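Local structure of alcohol dehydrogenase, zinc-containing (Thermotoga maritima, 1VJ0) at residues 183-187 with 214-218. The protein binds zinc and probably acts as an oxidoreductase of the medium-chain alcohol dehydrogenase type. Numbering follows the deposited sequence.
Sequences AYHAF and IARSL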
ATOM      1  N   ALA A 183     -17.475  10.536  -1.011  1.00 29.27           N
ATOM      2  CA  ALA A 183     -16.702  10.609  -2.249  1.00 29.55           C
ATOM      3  C   ALA A 183     -15.173  10.568  -1.960  1.00 29.10           C
ATOM      4  O   ALA A 183     -14.422   9.867  -2.620  1.00 28.98           O
ATOM      5  CB  ALA A 183     -17.087  11.885  -3.059  1.00 29.40           C
ATOM      6  N   TYR A 184     -14.716  11.305  -0.949  1.00 28.93           N
ATOM      7  CA  TYR A 184     -13.315  11.229  -0.571  1.00 27.63           C
ATOM      8  C   TYR A 184     -12.902   9.800  -0.235  1.00 27.01           C
ATOM      9  O   TYR A 184     -11.876   9.296  -0.731  1.00 26.08           O
ATOM     10  CB  TYR A 184     -12.886  12.273   0.516  1.00 27.30           C
ATOM     11  CG  TYR A 184     -11.409  12.117   0.648  1.00 27.26           C
ATOM     12  CD1 TYR A 184     -10.569  12.648  -0.300  1.00 29.51           C
ATOM     13  CD2 TYR A 184     -10.873  11.293   1.617  1.00 26.26           C
ATOM     14  CE1 TYR A 184      -9.217  12.386  -0.284  1.00 29.87           C
ATOM     15  CE2 TYR A 184      -9.506  11.038   1.656  1.00 27.78           C
ATOM     16  CZ  TYR A 184      -8.699  11.574   0.703  1.00 28.80           C
ATOM     17  OH  TYR A 184      -7.361  11.277   0.738  1.00 32.01           O
ATOM     18  N   HIS A 185     -13.663   9.131   0.617  1.00 26.31           N
ATOM     19  CA  HIS A 185     -13.399   7.759   0.989  1.00 26.91           C
ATOM     20  C   HIS A 185     -13.170   6.931  -0.292  1.00 27.21           C
ATOM     21  O   HIS A 185     -12.242   6.100  -0.412  1.00 25.25           O
ATOM     22  CB  HIS A 185     -14.609   7.234   1.819  1.00 26.45           C
ATOM     23  CG  HIS A 185     -14.477   5.825   2.311  1.00 25.84           C
ATOM     24  ND1 HIS A 185     -15.402   5.249   3.166  1.00 25.35           N
ATOM     25  CD2 HIS A 185     -13.504   4.906   2.146  1.00 26.21           C
ATOM     26  CE1 HIS A 185     -15.027   4.012   3.442  1.00 28.42           C
ATOM     27  NE2 HIS A 185     -13.865   3.780   2.848  1.00 24.66           N
ATOM     28  N   ALA A 186     -14.029   7.141  -1.269  1.00 28.02           N
ATOM     29  CA  ALA A 186     -13.970   6.355  -2.486  1.00 28.42           C
ATOM     30  C   ALA A 186     -12.691   6.491  -3.241  1.00 29.24           C
ATOM     31  O   ALA A 186     -12.197   5.524  -3.815  1.00 30.52           O
ATOM     32  CB  ALA A 186     -15.090   6.764  -3.392  1.00 30.17           C
ATOM     33  N   PHE A 187     -12.193   7.718  -3.306  1.00 28.66           N
ATOM     34  CA  PHE A 187     -10.917   8.040  -3.944  1.00 28.89           C
ATOM     35  C   PHE A 187      -9.730   7.610  -3.116  1.00 29.88           C
ATOM     36  O   PHE A 187      -8.719   7.132  -3.677  1.00 30.15           O
ATOM     37  CB  PHE A 187     -10.869   9.531  -4.265  1.00 28.69           C
ATOM     38  CG  PHE A 187     -11.653   9.899  -5.500  1.00 28.08           C
ATOM     39  CD1 PHE A 187     -13.005  10.186  -5.428  1.00 28.52           C
ATOM     40  CD2 PHE A 187     -11.011   9.990  -6.750  1.00 30.85           C
ATOM     41  CE1 PHE A 187     -13.736  10.507  -6.587  1.00 30.55           C
ATOM     42  CE2 PHE A 187     -11.707  10.329  -7.895  1.00 30.05           C
ATOM     43  CZ  PHE A 187     -13.121  10.562  -7.808  1.00 29.81           C
ATOM     44  N   ILE A 214     -12.751  16.343  -6.256  1.00 26.34           N
ATOM     45  CA  ILE A 214     -11.753  15.541  -5.581  1.00 28.14           C
ATOM     46  C   ILE A 214     -10.848  14.965  -6.635  1.00 28.18           C
ATOM     47  O   ILE A 214      -9.636  15.037  -6.470  1.00 28.26           O
ATOM     48  CB  ILE A 214     -12.380  14.463  -4.723  1.00 27.94           C
ATOM     49  CG1 ILE A 214     -13.114  15.102  -3.526  1.00 27.60           C
ATOM     50  CG2 ILE A 214     -11.381  13.403  -4.259  1.00 30.73           C
ATOM     51  CD1 ILE A 214     -14.221  14.163  -2.959  1.00 29.12           C
ATOM     52  N   ALA A 215     -11.413  14.428  -7.710  1.00 27.40           N
ATOM     53  CA  ALA A 215     -10.570  13.854  -8.786  1.00 28.22           C
ATOM     54  C   ALA A 215      -9.584  14.878  -9.315  1.00 28.46           C
ATOM     55  O   ALA A 215      -8.402  14.602  -9.465  1.00 27.57           O
ATOM     56  CB  ALA A 215     -11.426  13.304  -9.939  1.00 27.50           C
ATOM     57  N   ARG A 216     -10.092  16.079  -9.588  1.00 28.45           N
ATOM     58  CA  ARG A 216      -9.257  17.186 -10.068  1.00 29.58           C
ATOM     59  C   ARG A 216      -8.169  17.525  -9.024  1.00 28.98           C
ATOM     60  O   ARG A 216      -7.013  17.661  -9.361  1.00 29.03           O
ATOM     61  CB  ARG A 216     -10.108  18.423 -10.341  1.00 29.20           C
ATOM     62  CG  ARG A 216     -10.752  18.503 -11.696  1.00 33.15           C
ATOM     63  CD  ARG A 216      -9.861  19.169 -12.814  1.00 35.68           C
ATOM     64  NE  ARG A 216      -8.989  18.175 -13.450  1.00 35.55           N
ATOM     65  CZ  ARG A 216      -9.226  17.535 -14.591  1.00 36.77           C
ATOM     66  NH1 ARG A 216     -10.328  17.764 -15.281  1.00 35.39           N
ATOM     67  NH2 ARG A 216      -8.344  16.649 -15.049  1.00 35.97           N
ATOM     68  N   SER A 217      -8.552  17.622  -7.758  1.00 27.59           N
ATOM     69  CA  SER A 217      -7.637  18.016  -6.707  1.00 28.10           C
ATOM     70  C   SER A 217      -6.498  17.043  -6.433  1.00 27.59           C
ATOM     71  O   SER A 217      -5.419  17.473  -6.048  1.00 26.22           O
ATOM     72  CB  SER A 217      -8.416  18.273  -5.417  1.00 28.41           C
ATOM     73  OG  SER A 217      -9.362  19.294  -5.643  1.00 30.41           O
ATOM     74  N   LEU A 218      -6.746  15.763  -6.670  1.00 28.20           N
ATOM     75  CA  LEU A 218      -5.742  14.696  -6.487  1.00 28.85           C
ATOM     76  C   LEU A 218      -4.875  14.503  -7.739  1.00 28.14           C
ATOM     77  O   LEU A 218      -3.918  13.746  -7.722  1.00 28.99           O
ATOM     78  CB  LEU A 218      -6.436  13.393  -6.128  1.00 28.83           C
ATOM     79  CG  LEU A 218      -7.221  13.424  -4.810  1.00 31.24           C
ATOM     80  CD1 LEU A 218      -7.887  12.107  -4.526  1.00 34.71           C
ATOM     81  CD2 LEU A 218      -6.323  13.838  -3.650  1.00 32.43           C
TER
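I214 and F187 illustrate how a branched aliphatic side chain can fill the space between two helices by sharing its methyls among several neighbours. The methyl CG2 of I214 lies over one face of the F187 ring, 4.1 Å from the ring centroid and 28° off the normal, a CH-pi contact displaced toward the CG end; the same methyl also meets the Y184 ring obliquely. The other branch carries CD1 to helix 170-188, where it ends 3.7 Å from A183 CB and 3.5 Å from the backbone N of Y184. I214 thus sits between successive turns of the facing helix, touching A183 and Y184 on one and F187 on the next.

The F187 ring leans across to the other helix because its CG is anti to the carbonyl carbon (chi1 -78°). A215 lies on the same side of the ring as I214 CG2, its backbone N above the face toward the rim and its CB 3.6 Å from F187 CE2. L218 CD1 closes in near the root of the ring, 3.9 Å from F187 CB. Around this cluster, F270 and F194 bring further rings to F187, and L272 packs against it from strand 268-273.

Y184 takes a different first torsion, CG anti to its own N (chi1 -174°), and crosses I214 at about a right angle; its CD1 meets I214 CG2 at 4.1 Å. The phenol oxygen turns to S193 of a second subunit, whose OG it hydrogen-bonds, so the tyrosine links the helix interface to the assembly.

Made by apolar side-chain groups and lacking hydrogen bonds between the two segments, the buried contact joins helix 170-188, which carries the zinc ligand C178, to helix 206-217, which follows the first strand, 198-202, of the parallel sheet, as expected of the Rossmann-type nucleotide-binding fold of medium-chain dehydrogenases.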